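Local coordinates for putative amidohydrolase/peptidase (Burkholderia cenocepacia, PDB 4WJB), which probably hydrolyses carbon-nitrogen bonds other than peptide bonds, as a zinc-binding member of the peptidase M20 family, at residues P17-D22 with W405-A410; R63-T68 with E117-L122; E29-I34 with V59-E64. All coordinates share one frame; numbering follows the deposited sequence. Where two conformers were deposited one is given.

Contact 1. Residues P17-D22 with W405-A410; sequences PRVDGD and WATAGA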
ATOM      1  N   PRO A  17      -9.775 -13.866 -53.612  1.00 47.72           N
ATOM      2  CA  PRO A  17      -8.865 -12.716 -53.660  1.00 45.33           C
ATOM      3  C   PRO A  17      -7.878 -12.704 -52.498  1.00 41.59           C
ATOM      4  O   PRO A  17      -8.088 -13.396 -51.503  1.00 43.81           O
ATOM      5  CB  PRO A  17      -9.813 -11.517 -53.586  1.00 42.16           C
ATOM      6  CG  PRO A  17     -10.984 -12.026 -52.833  1.00 41.64           C
ATOM      7  CD  PRO A  17     -11.144 -13.465 -53.238  1.00 44.61           C
ATOM      8  N   ARG A  18      -6.808 -11.929 -52.638  1.00 39.54           N
ATOM      9  CA  ARG A  18      -5.777 -11.828 -51.609  1.00 38.14           C
ATOM     10  C   ARG A  18      -5.371 -10.376 -51.429  1.00 33.06           C
ATOM     11  O   ARG A  18      -5.348  -9.618 -52.394  1.00 31.15           O
ATOM     12  CB  ARG A  18      -4.548 -12.668 -51.970  1.00 41.07           C
ATOM     13  CG  ARG A  18      -4.791 -14.169 -52.046  1.00 44.69           C
ATOM     14  CD  ARG A  18      -5.130 -14.748 -50.683  1.00 45.58           C
ATOM     15  NE  ARG A  18      -4.084 -14.494 -49.695  1.00 46.97           N
ATOM     16  CZ  ARG A  18      -3.058 -15.309 -49.461  1.00 50.47           C
ATOM     17  NH1 ARG A  18      -2.933 -16.439 -50.146  1.00 51.21           N
ATOM     18  NH2 ARG A  18      -2.157 -14.996 -48.538  1.00 51.64           N
ATOM     19  N   VAL A  19      -5.039  -9.989 -50.200  1.00 27.63           N
ATOM     20  CA  VAL A  19      -4.600  -8.619 -49.960  1.00 25.13           C
ATOM     21  C   VAL A  19      -3.191  -8.405 -50.512  1.00 23.56           C
ATOM     22  O   VAL A  19      -2.425  -9.356 -50.682  1.00 23.50           O
ATOM     23  CB  VAL A  19      -4.630  -8.251 -48.451  1.00 30.60           C
ATOM     24  CG1 VAL A  19      -5.977  -8.610 -47.843  1.00 29.26           C
ATOM     25  CG2 VAL A  19      -3.510  -8.943 -47.708  1.00 28.32           C
ATOM     26  N   ASP A  20      -2.878  -7.150 -50.816  1.00 22.34           N
ATOM     27  CA  ASP A  20      -1.532  -6.725 -51.182  1.00 24.07           C
ATOM     28  C   ASP A  20      -0.809  -6.257 -49.917  1.00 25.18           C
ATOM     29  O   ASP A  20      -1.018  -5.133 -49.459  1.00 21.59           O
ATOM     30  CB  ASP A  20      -1.592  -5.603 -52.218  1.00 26.11           C
ATOM     31  CG  ASP A  20      -0.224  -5.192 -52.740  1.00 29.52           C
ATOM     32  OD1 ASP A  20       0.792  -5.380 -52.040  1.00 28.70           O
ATOM     33  OD2 ASP A  20      -0.171  -4.658 -53.869  1.00 32.41           O
ATOM     34  N   GLY A  21       0.052  -7.113 -49.374  1.00 26.75           N
ATOM     35  CA  GLY A  21       0.704  -6.838 -48.104  1.00 27.60           C
ATOM     36  C   GLY A  21       1.616  -5.627 -48.121  1.00 27.13           C
ATOM     37  O   GLY A  21       1.664  -4.867 -47.157  1.00 25.32           O
ATOM     38  N   ASP A  22       2.345  -5.447 -49.216  1.00 28.97           N
ATOM     39  CA  ASP A  22       3.238  -4.303 -49.348  1.00 32.08           C
ATOM     40  C   ASP A  22       2.456  -2.993 -49.417  1.00 28.34           C
ATOM     41  O   ASP A  22       2.879  -1.982 -48.857  1.00 27.97           O
ATOM     42  CB  ASP A  22       4.119  -4.460 -50.588  1.00 38.52           C
ATOM     43  CG  ASP A  22       5.019  -5.675 -50.505  1.00 44.66           C
ATOM     44  OD1 ASP A  22       5.467  -6.002 -49.386  1.00 45.79           O
ATOM     45  OD2 ASP A  22       5.270  -6.307 -51.551  1.00 48.34           O
ATOM     46  N   TRP A 405       2.334 -10.536 -40.011  1.00 26.91           N
ATOM     47  CA  TRP A 405       1.135 -10.452 -39.184  1.00 27.08           C
ATOM     48  C   TRP A 405       0.132  -9.449 -39.748  1.00 20.87           C
ATOM     49  O   TRP A 405      -1.067  -9.716 -39.774  1.00 21.62           O
ATOM     50  CB  TRP A 405       1.489 -10.055 -37.745  1.00 22.55           C
ATOM     51  CG  TRP A 405       2.344 -11.045 -37.025  1.00 23.99           C
ATOM     52  CD1 TRP A 405       2.610 -12.331 -37.394  1.00 24.77           C
ATOM     53  CD2 TRP A 405       3.057 -10.819 -35.807  1.00 25.14           C
ATOM     54  NE1 TRP A 405       3.446 -12.926 -36.472  1.00 26.27           N
ATOM     55  CE2 TRP A 405       3.738 -12.014 -35.490  1.00 26.54           C
ATOM     56  CE3 TRP A 405       3.185  -9.722 -34.951  1.00 25.83           C
ATOM     57  CZ2 TRP A 405       4.533 -12.143 -34.352  1.00 30.47           C
ATOM     58  CZ3 TRP A 405       3.978  -9.849 -33.822  1.00 27.61           C
ATOM     59  CH2 TRP A 405       4.642 -11.051 -33.532  1.00 29.90           C
ATOM     60  N   ALA A 406       0.624  -8.291 -40.174  1.00 20.98           N
ATOM     61  CA  ALA A 406      -0.252  -7.256 -40.722  1.00 22.60           C
ATOM     62  C   ALA A 406      -1.026  -7.787 -41.925  1.00 24.10           C
ATOM     63  O   ALA A 406      -2.238  -7.609 -42.021  1.00 18.77           O
ATOM     64  CB  ALA A 406       0.547  -6.026 -41.109  1.00 20.75           C
ATOM     65  N   THR A 407      -0.308  -8.453 -42.826  1.00 25.19           N
ATOM     66  CA  THR A 407      -0.896  -9.035 -44.028  1.00 26.43           C
ATOM     67  C   THR A 407      -1.903 -10.138 -43.700  1.00 25.90           C
ATOM     68  O   THR A 407      -2.964 -10.228 -44.320  1.00 24.79           O
ATOM     69  CB  THR A 407       0.204  -9.601 -44.957  1.00 28.22           C
ATOM     70  OG1 THR A 407       1.068  -8.535 -45.374  1.00 26.75           O
ATOM     71  CG2 THR A 407      -0.405 -10.265 -46.182  1.00 27.93           C
ATOM     72  N   ALA A 408      -1.572 -10.965 -42.713  1.00 25.69           N
ATOM     73  CA  ALA A 408      -2.423 -12.095 -42.349  1.00 25.35           C
ATOM     74  C   ALA A 408      -3.756 -11.637 -41.762  1.00 23.54           C
ATOM     75  O   ALA A 408      -4.806 -12.201 -42.071  1.00 23.84           O
ATOM     76  CB  ALA A 408      -1.705 -12.996 -41.374  1.00 25.63           C
ATOM     77  N   GLY A 409      -3.711 -10.623 -40.903  1.00 24.81           N
ATOM     78  CA  GLY A 409      -4.925 -10.088 -40.313  1.00 23.53           C
ATOM     79  C   GLY A 409      -5.829  -9.521 -41.390  1.00 21.59           C
ATOM     80  O   GLY A 409      -7.048  -9.719 -41.375  1.00 18.86           O
ATOM     81  N   ALA A 410      -5.217  -8.823 -42.340  1.00 20.23           N
ATOM     82  CA  ALA A 410      -5.965  -8.193 -43.414  1.00 21.09           C
ATOM     83  C   ALA A 410      -6.553  -9.236 -44.365  1.00 21.05           C
ATOM     84  O   ALA A 410      -7.654  -9.056 -44.882  1.00 20.38           O
ATOM     85  CB  ALA A 410      -5.081  -7.220 -44.168  1.00 24.89           C
TER
HETATM   86  O   HOH W   1       1.950  -5.963 -44.700  1.00 31.56           O
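Val19 and Gly21 lean on one side of the helix that carries Thr407 and Ala410, and no direct hydrogen bond joins the two segments. The tight part is where Gly21 meets the threonine: the CA of Gly21 lies 3.2 Å from OG1 of Thr407, an approach that suits a residue without a side chain. Next to it, Val19 spreads its two methyls over different parts of the helix. Its CG1 reaches the backbone of Ala410, 3.4 Å from the O atom of that residue, and lies 4.0 Å from Ala410 CB, while CG2 passes alongside Thr407 CG2 at 3.7 Å. A branched valine can touch both turns at once, and the small alanine leaves it room.

The looser side is bridged by water. One molecule donates to Gly21 O at 2.7 Å and is hydrogen-bonded to Thr407 OG1 at 2.8 Å. With OG1 anti to its own carbonyl carbon (chi1 -62°), the threonine hydroxyl also reaches Pro403 O in the preceding turn, so water and helix backbone share it. Arg18 is exposed, and its NH2 makes a salt bridge with Asp411.

Asp20 turns away from this interface and serves as N-cap: its OD1 accepts from Arg23 N, and its own N is hydrogen-bonded to Glu117. What results is a capped helix start, that of helix 21-31, laid by an extended N-terminal lead against helix 403-421, near the C-terminal end of the zinc-binding domain of an M20 peptidase fold.

Contact 2. Residues R63-T68 with E117-L122; sequences REAGCT and EVVRAL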
ATOM      1  N   ARG A  63     -12.205   7.558 -51.513  1.00 20.24           N
ATOM      2  CA  ARG A  63     -12.845   8.072 -52.720  1.00 22.17           C
ATOM      3  C   ARG A  63     -12.088   7.624 -53.961  1.00 22.53           C
ATOM      4  O   ARG A  63     -12.696   7.221 -54.952  1.00 24.16           O
ATOM      5  CB  ARG A  63     -12.944   9.600 -52.666  1.00 23.25           C
ATOM      6  CG  ARG A  63     -14.039  10.105 -51.737  1.00 23.24           C
ATOM      7  CD  ARG A  63     -13.929  11.603 -51.500  1.00 26.64           C
ATOM      8  NE  ARG A  63     -15.087  12.131 -50.781  1.00 24.54           N
ATOM      9  CZ  ARG A  63     -15.125  13.334 -50.217  1.00 21.67           C
ATOM     10  NH1 ARG A  63     -14.064  14.126 -50.273  1.00 20.76           N
ATOM     11  NH2 ARG A  63     -16.218  13.740 -49.589  1.00 19.46           N
ATOM     12  N   GLU A  64     -10.761   7.683 -53.900  1.00 21.90           N
ATOM     13  CA  GLU A  64      -9.922   7.219 -55.003  1.00 23.08           C
ATOM     14  C   GLU A  64     -10.147   5.733 -55.283  1.00 24.78           C
ATOM     15  O   GLU A  64      -9.939   5.266 -56.405  1.00 25.34           O
ATOM     16  CB  GLU A  64      -8.446   7.486 -54.699  1.00 25.09           C
ATOM     17  CG  GLU A  64      -8.077   8.965 -54.720  1.00 26.85           C
ATOM     18  CD  GLU A  64      -6.685   9.243 -54.176  1.00 28.69           C
ATOM     19  OE1 GLU A  64      -5.975   8.283 -53.811  1.00 28.71           O
ATOM     20  OE2 GLU A  64      -6.298  10.430 -54.121  1.00 30.44           O
ATOM     21  N   ALA A  65     -10.585   5.001 -54.261  1.00 23.81           N
ATOM     22  CA  ALA A  65     -10.914   3.587 -54.407  1.00 22.85           C
ATOM     23  C   ALA A  65     -12.396   3.381 -54.735  1.00 22.31           C
ATOM     24  O   ALA A  65     -12.909   2.263 -54.660  1.00 24.78           O
ATOM     25  CB  ALA A  65     -10.538   2.824 -53.146  1.00 20.96           C
ATOM     26  N   GLY A  66     -13.081   4.466 -55.081  1.00 20.47           N
ATOM     27  CA  GLY A  66     -14.445   4.386 -55.573  1.00 22.13           C
ATOM     28  C   GLY A  66     -15.540   4.345 -54.522  1.00 21.22           C
ATOM     29  O   GLY A  66     -16.699   4.087 -54.846  1.00 21.21           O
ATOM     30  N   CYS A  67     -15.188   4.604 -53.266  1.00 19.52           N
ATOM     31  CA  CYS A  67     -16.180   4.606 -52.192  1.00 18.67           C
ATOM     32  C   CYS A  67     -16.957   5.916 -52.112  1.00 19.54           C
ATOM     33  O   CYS A  67     -16.437   6.980 -52.436  1.00 19.88           O
ATOM     34  CB  CYS A  67     -15.516   4.345 -50.840  1.00 15.19           C
ATOM     35  SG  CYS A  67     -14.763   2.723 -50.685  1.00 23.66           S
ATOM     36  N   THR A  68     -18.202   5.826 -51.660  1.00 17.52           N
ATOM     37  CA  THR A  68     -18.966   7.009 -51.298  1.00 18.86           C
ATOM     38  C   THR A  68     -18.820   7.257 -49.797  1.00 18.60           C
ATOM     39  O   THR A  68     -19.178   6.405 -48.980  1.00 18.66           O
ATOM     40  CB  THR A  68     -20.454   6.861 -51.655  1.00 23.66           C
ATOM     41  OG1 THR A  68     -20.593   6.664 -53.069  1.00 25.49           O
ATOM     42  CG2 THR A  68     -21.223   8.113 -51.244  1.00 23.67           C
ATOM     43  N   GLU A 117      -7.753  -1.658 -47.293  1.00 18.78           N
ATOM     44  CA  GLU A 117      -7.076  -2.646 -48.121  1.00 19.48           C
ATOM     45  C   GLU A 117      -8.064  -3.685 -48.642  1.00 20.20           C
ATOM     46  O   GLU A 117      -7.927  -4.167 -49.765  1.00 19.63           O
ATOM     47  CB  GLU A 117      -5.942  -3.321 -47.345  1.00 21.17           C
ATOM     48  CG  GLU A 117      -5.351  -4.553 -48.025  1.00 23.54           C
ATOM     49  CD  GLU A 117      -4.829  -4.291 -49.439  1.00 25.78           C
ATOM     50  OE1 GLU A 117      -4.403  -3.155 -49.736  1.00 26.52           O
ATOM     51  OE2 GLU A 117      -4.838  -5.240 -50.254  1.00 26.08           O
ATOM     52  N   VAL A 118      -9.069  -4.011 -47.835  1.00 18.68           N
ATOM     53  CA  VAL A 118     -10.115  -4.935 -48.262  1.00 20.13           C
ATOM     54  C   VAL A 118     -10.849  -4.374 -49.479  1.00 19.62           C
ATOM     55  O   VAL A 118     -11.095  -5.094 -50.455  1.00 20.11           O
ATOM     56  CB  VAL A 118     -11.120  -5.225 -47.119  1.00 18.75           C
ATOM     57  CG1 VAL A 118     -12.380  -5.894 -47.652  1.00 19.29           C
ATOM     58  CG2 VAL A 118     -10.464  -6.107 -46.060  1.00 19.17           C
ATOM     59  N   VAL A 119     -11.172  -3.085 -49.429  1.00 17.92           N
ATOM     60  CA  VAL A 119     -11.838  -2.429 -50.547  1.00 20.12           C
ATOM     61  C   VAL A 119     -10.956  -2.457 -51.792  1.00 20.12           C
ATOM     62  O   VAL A 119     -11.402  -2.849 -52.871  1.00 19.64           O
ATOM     63  CB  VAL A 119     -12.209  -0.973 -50.210  1.00 18.92           C
ATOM     64  CG1 VAL A 119     -12.593  -0.208 -51.483  1.00 17.60           C
ATOM     65  CG2 VAL A 119     -13.344  -0.945 -49.204  1.00 16.51           C
ATOM     66  N   ARG A 120      -9.698  -2.057 -51.631  1.00 19.72           N
ATOM     67  CA  ARG A 120      -8.744  -2.071 -52.736  1.00 22.35           C
ATOM     68  C   ARG A 120      -8.567  -3.467 -53.327  1.00 24.87           C
ATOM     69  O   ARG A 120      -8.469  -3.616 -54.547  1.00 28.06           O
ATOM     70  CB  ARG A 120      -7.392  -1.527 -52.278  1.00 21.48           C
ATOM     71  CG  ARG A 120      -7.384  -0.032 -52.024  1.00 20.14           C
ATOM     72  CD  ARG A 120      -6.077   0.400 -51.368  1.00 19.77           C
ATOM     73  NE  ARG A 120      -5.954   1.853 -51.305  1.00 19.95           N
ATOM     74  CZ  ARG A 120      -4.916   2.489 -50.773  1.00 20.18           C
ATOM     75  NH1 ARG A 120      -3.911   1.798 -50.247  1.00 22.79           N
ATOM     76  NH2 ARG A 120      -4.882   3.813 -50.772  1.00 18.22           N
ATOM     77  N   ALA A 121      -8.537  -4.484 -52.469  1.00 23.75           N
ATOM     78  CA  ALA A 121      -8.333  -5.860 -52.924  1.00 24.94           C
ATOM     79  C   ALA A 121      -9.543  -6.367 -53.701  1.00 24.47           C
ATOM     80  O   ALA A 121      -9.395  -7.076 -54.692  1.00 26.64           O
ATOM     81  CB  ALA A 121      -8.042  -6.776 -51.749  1.00 23.75           C
ATOM     82  N   LEU A 122     -10.737  -6.010 -53.238  1.00 22.34           N
ATOM     83  CA  LEU A 122     -11.959  -6.351 -53.955  1.00 24.29           C
ATOM     84  C   LEU A 122     -11.988  -5.665 -55.323  1.00 25.76           C
ATOM     85  O   LEU A 122     -12.415  -6.257 -56.313  1.00 28.24           O
ATOM     86  CB  LEU A 122     -13.189  -5.968 -53.129  1.00 23.57           C
ATOM     87  CG  LEU A 122     -13.445  -6.838 -51.896  1.00 25.70           C
ATOM     88  CD1 LEU A 122     -14.549  -6.243 -51.030  1.00 24.95           C
ATOM     89  CD2 LEU A 122     -13.785  -8.265 -52.317  1.00 27.69           C
TER
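Arg120, which passes Ala65 CB with its CG at 4.4 Å, carries the flat group here. Its guanidinium reaches beyond the contact to Trp61 in a cation-pi interaction, with NH2 above the indole face, 3.6 Å from Trp61 CG. The two planes are tilted by about 50°, so one end of the cation, rather than its whole face, meets the ring. A nearly straight arginine chain carries the charge out to that ring and leaves its methylene part beside the alanine. Glu64 OE1 lies 5.5 Å from Arg120 NH2, too far for a salt bridge.

The apolar centre belongs to Val119. Its CG1, anti to the backbone N (chi1 166°), points across to the other segment and meets two partners: Cys67 SG at 3.7 Å and Ala65 CB at 4.0 Å. Between those two residues the chain turns at Gly66, whose positive phi of 85° glycine accepts easily. It is the C' residue of a Schellman motif, with Gly66 N bonded to Arg63 O and Cys67 N to Ala62 O. Ala65 O is hydrogen-bonded to Asn123, and Cys67 also rests on Ala79 of strand 77-81.

No hydrogen bond crosses between the segments, so the join between this helix end and helix 109-124 depends on van der Waals packing of Ala65, Cys67 and Val119, with the arginine methylenes beside them. The Schellman bonds and Asn123 take up some backbone polar groups, and the indole probably stabilises the arginine charge.

Contact 3. Residues E29-I34 with V59-E64; sequences ERMAQI and VQWARE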
ATOM      1  N   GLU A  29       2.751   2.847 -42.879  1.00 22.47           N
ATOM      2  CA  GLU A  29       3.930   3.699 -42.735  1.00 24.90           C
ATOM      3  C   GLU A  29       3.582   5.166 -43.003  1.00 24.48           C
ATOM      4  O   GLU A  29       4.013   6.059 -42.276  1.00 23.21           O
ATOM      5  CB  GLU A  29       5.049   3.242 -43.677  1.00 28.43           C
ATOM      6  CG  GLU A  29       5.631   1.870 -43.347  1.00 31.82           C
ATOM      7  CD  GLU A  29       6.432   1.860 -42.057  1.00 36.30           C
ATOM      8  OE1 GLU A  29       7.554   2.409 -42.052  1.00 39.22           O
ATOM      9  OE2 GLU A  29       5.940   1.304 -41.049  1.00 35.05           O
ATOM     10  N   ARG A  30       2.787   5.403 -44.043  1.00 24.04           N
ATOM     11  CA  ARG A  30       2.397   6.759 -44.427  1.00 25.65           C
ATOM     12  C   ARG A  30       1.517   7.422 -43.367  1.00 24.43           C
ATOM     13  O   ARG A  30       1.726   8.581 -42.999  1.00 23.82           O
ATOM     14  CB  ARG A  30       1.674   6.738 -45.777  1.00 26.98           C
ATOM     15  CG  ARG A  30       1.011   8.054 -46.163  1.00 28.73           C
ATOM     16  CD  ARG A  30       2.032   9.163 -46.378  1.00 30.57           C
ATOM     17  NE  ARG A  30       1.389  10.392 -46.837  1.00 31.26           N
ATOM     18  CZ  ARG A  30       0.952  11.358 -46.031  1.00 31.43           C
ATOM     19  NH1 ARG A  30       1.093  11.243 -44.716  1.00 29.43           N
ATOM     20  NH2 ARG A  30       0.376  12.440 -46.539  1.00 31.53           N
ATOM     21  N   MET A  31       0.535   6.684 -42.873  1.00 22.50           N
ATOM     22  CA  MET A  31      -0.373   7.236 -41.878  1.00 22.47           C
ATOM     23  C   MET A  31       0.370   7.495 -40.567  1.00 23.93           C
ATOM     24  O   MET A  31       0.062   8.444 -39.850  1.00 25.86           O
ATOM     25  CB  MET A  31      -1.557   6.298 -41.650  1.00 20.25           C
ATOM     26  CG  MET A  31      -2.665   6.911 -40.816  1.00 22.60           C
ATOM     27  SD  MET A  31      -3.567   8.202 -41.702  1.00 23.61           S
ATOM     28  CE  MET A  31      -4.557   7.243 -42.842  1.00 29.38           C
ATOM     29  N   ALA A  32       1.373   6.669 -40.277  1.00 22.79           N
ATOM     30  CA  ALA A  32       2.133   6.783 -39.031  1.00 23.27           C
ATOM     31  C   ALA A  32       2.984   8.050 -38.997  1.00 23.75           C
ATOM     32  O   ALA A  32       3.515   8.422 -37.956  1.00 23.71           O
ATOM     33  CB  ALA A  32       3.009   5.558 -38.831  1.00 22.77           C
ATOM     34  N   GLN A  33       3.112   8.711 -40.141  1.00 23.81           N
ATOM     35  CA  GLN A  33       3.813   9.986 -40.200  1.00 26.50           C
ATOM     36  C   GLN A  33       3.002  11.079 -39.509  1.00 24.87           C
ATOM     37  O   GLN A  33       3.560  12.024 -38.944  1.00 27.77           O
ATOM     38  CB  GLN A  33       4.088  10.378 -41.651  1.00 30.12           C
ATOM     39  CG  GLN A  33       4.923   9.372 -42.420  1.00 33.84           C
ATOM     40  CD  GLN A  33       5.043   9.735 -43.884  1.00 38.29           C
ATOM     41  OE1 GLN A  33       4.532  10.765 -44.319  1.00 38.22           O
ATOM     42  NE2 GLN A  33       5.713   8.886 -44.655  1.00 42.72           N
ATOM     43  N   ILE A  34       1.683  10.950 -39.564  1.00 23.94           N
ATOM     44  CA  ILE A  34       0.799  11.970 -39.016  1.00 25.75           C
ATOM     45  C   ILE A  34       0.740  11.855 -37.495  1.00 26.19           C
ATOM     46  O   ILE A  34       0.055  10.989 -36.944  1.00 23.41           O
ATOM     47  CB  ILE A  34      -0.611  11.867 -39.620  1.00 25.00           C
ATOM     48  CG1 ILE A  34      -0.526  11.872 -41.152  1.00 26.42           C
ATOM     49  CG2 ILE A  34      -1.489  13.013 -39.140  1.00 18.21           C
ATOM     50  CD1 ILE A  34      -1.868  11.699 -41.835  1.00 25.08           C
ATOM     51  N   VAL A  59     -10.253   9.591 -46.153  1.00 14.38           N
ATOM     52  CA  VAL A  59     -11.359   9.975 -47.003  1.00 15.33           C
ATOM     53  C   VAL A  59     -10.877  10.092 -48.449  1.00 17.03           C
ATOM     54  O   VAL A  59     -11.545   9.622 -49.370  1.00 19.83           O
ATOM     55  CB  VAL A  59     -11.995  11.294 -46.522  1.00 14.41           C
ATOM     56  CG1 VAL A  59     -12.761  11.980 -47.648  1.00 15.70           C
ATOM     57  CG2 VAL A  59     -12.909  11.022 -45.338  1.00 14.73           C
ATOM     58  N   GLN A  60      -9.713  10.704 -48.647  0.50 17.37           N
ATOM     59  CA  GLN A  60      -9.158  10.836 -49.991  0.50 18.84           C
ATOM     60  C   GLN A  60      -8.877   9.464 -50.603  0.50 19.43           C
ATOM     61  O   GLN A  60      -9.240   9.210 -51.751  0.50 18.69           O
ATOM     62  CB  GLN A  60      -7.881  11.683 -49.979  0.50 19.61           C
ATOM     63  CG  GLN A  60      -7.173  11.777 -51.337  0.50 19.68           C
ATOM     64  CD  GLN A  60      -7.965  12.558 -52.379  0.50 19.31           C
ATOM     65  OE1 GLN A  60      -8.771  13.427 -52.043  0.50 17.27           O
ATOM     66  NE2 GLN A  60      -7.729  12.251 -53.658  0.50 18.14           N
ATOM     67  N   TRP A  61      -8.247   8.575 -49.837  1.00 19.36           N
ATOM     68  CA  TRP A  61      -7.931   7.240 -50.348  1.00 20.31           C
ATOM     69  C   TRP A  61      -9.187   6.422 -50.649  1.00 19.47           C
ATOM     70  O   TRP A  61      -9.243   5.688 -51.646  1.00 17.73           O
ATOM     71  CB  TRP A  61      -7.047   6.481 -49.360  1.00 18.97           C
ATOM     72  CG  TRP A  61      -5.642   6.999 -49.274  1.00 20.12           C
ATOM     73  CD1 TRP A  61      -5.031   7.879 -50.125  1.00 20.11           C
ATOM     74  CD2 TRP A  61      -4.673   6.671 -48.271  1.00 17.44           C
ATOM     75  NE1 TRP A  61      -3.739   8.109 -49.714  1.00 19.65           N
ATOM     76  CE2 TRP A  61      -3.497   7.381 -48.576  1.00 18.55           C
ATOM     77  CE3 TRP A  61      -4.688   5.841 -47.144  1.00 16.88           C
ATOM     78  CZ2 TRP A  61      -2.344   7.289 -47.795  1.00 21.62           C
ATOM     79  CZ3 TRP A  61      -3.537   5.749 -46.367  1.00 16.45           C
ATOM     80  CH2 TRP A  61      -2.386   6.470 -46.697  1.00 16.25           C
ATOM     81  N   ALA A  62     -10.194   6.560 -49.793  1.00 18.86           N
ATOM     82  CA  ALA A  62     -11.455   5.843 -49.962  1.00 18.55           C
ATOM     83  C   ALA A  62     -12.173   6.255 -51.249  1.00 20.53           C
ATOM     84  O   ALA A  62     -12.699   5.405 -51.983  1.00 18.30           O
ATOM     85  CB  ALA A  62     -12.352   6.075 -48.769  1.00 16.49           C
ATOM     86  N   ARG A  63     -12.205   7.558 -51.513  1.00 20.24           N
ATOM     87  CA  ARG A  63     -12.845   8.072 -52.720  1.00 22.17           C
ATOM     88  C   ARG A  63     -12.088   7.624 -53.961  1.00 22.53           C
ATOM     89  O   ARG A  63     -12.696   7.221 -54.952  1.00 24.16           O
ATOM     90  CB  ARG A  63     -12.944   9.600 -52.666  1.00 23.25           C
ATOM     91  CG  ARG A  63     -14.039  10.105 -51.737  1.00 23.24           C
ATOM     92  CD  ARG A  63     -13.929  11.603 -51.500  1.00 26.64           C
ATOM     93  NE  ARG A  63     -15.087  12.131 -50.781  1.00 24.54           N
ATOM     94  CZ  ARG A  63     -15.125  13.334 -50.217  1.00 21.67           C
ATOM     95  NH1 ARG A  63     -14.064  14.126 -50.273  1.00 20.76           N
ATOM     96  NH2 ARG A  63     -16.218  13.740 -49.589  1.00 19.46           N
ATOM     97  N   GLU A  64     -10.761   7.683 -53.900  1.00 21.90           N
ATOM     98  CA  GLU A  64      -9.922   7.219 -55.003  1.00 23.08           C
ATOM     99  C   GLU A  64     -10.147   5.733 -55.283  1.00 24.78           C
ATOM    100  O   GLU A  64      -9.939   5.266 -56.405  1.00 25.34           O
ATOM    101  CB  GLU A  64      -8.446   7.486 -54.699  1.00 25.09           C
ATOM    102  CG  GLU A  64      -8.077   8.965 -54.720  1.00 26.85           C
ATOM    103  CD  GLU A  64      -6.685   9.243 -54.176  1.00 28.69           C
ATOM    104  OE1 GLU A  64      -5.975   8.283 -53.811  1.00 28.71           O
ATOM    105  OE2 GLU A  64      -6.298  10.430 -54.121  1.00 30.44           O
TER
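Met31 and Trp61 are the residues whose CA atoms come nearest each other across the segments, and they still stand 11.4 Å apart, the first on helix 21-31 and itself the start of a type I turn to Ile34, and the second in helix 49-64. Side chains therefore have to bridge the distance, and the tryptophan does most of it. Its indole points at the other segment, six-membered ring foremost, a span that a long, rigid side chain is well suited to fill.

Arg30 meets that ring with its hydrocarbon part and not with its charge. CG lies at the ring's edge, in its plane, 3.8 Å from Trp61 CH2 and equally close to CZ2. The chain, anti to the backbone N at chi1 (170°), then bends at chi2, and the guanidinium plane stands nearly perpendicular to the indole. Arginine suits this partly exposed place because its methylenes can pack while its charged end lies farther out.

Met31 reaches a different carbon of the same ring. Bends at both chi2 and chi3, near 70°, curl its tip toward the ring and bring CE to 4.0 Å from Trp61 CZ3, at an oblique approach. A flexible, unbranched thioether is well fitted to follow such a contour. Leu113 of helix 109-124 touches both Met31 and Trp61, and Leu116 touches the indole too.

With no hydrogen bond between the segments, cohesion here comes from dispersion and from burying hydrocarbon: the six-membered ring takes an arginine methylene at its CZ2-CH2 edge and a methionine methyl obliquely near CZ3.

From the N terminus, residues 17-22 come first, but their partner, 405-410, lies near the C-terminal end, so contact 1 closes a loop of 382 intervening residues around the other two. Inside it, contact 3 closes a short loop from helix 21-31 to helix 49-64. Contact 2 begins where contact 3 ends, the two sharing Arg63 and Glu64, and closes its own loop through strands 68-71, 77-81 and 91-96 to helix 109-124. Contacts 2 and 3 thus follow one another without crossing. Together the three tie the N-terminal helices to helices 109-124 and 403-421, with centres 12 to 17 Å apart on the same side of the chain's centre.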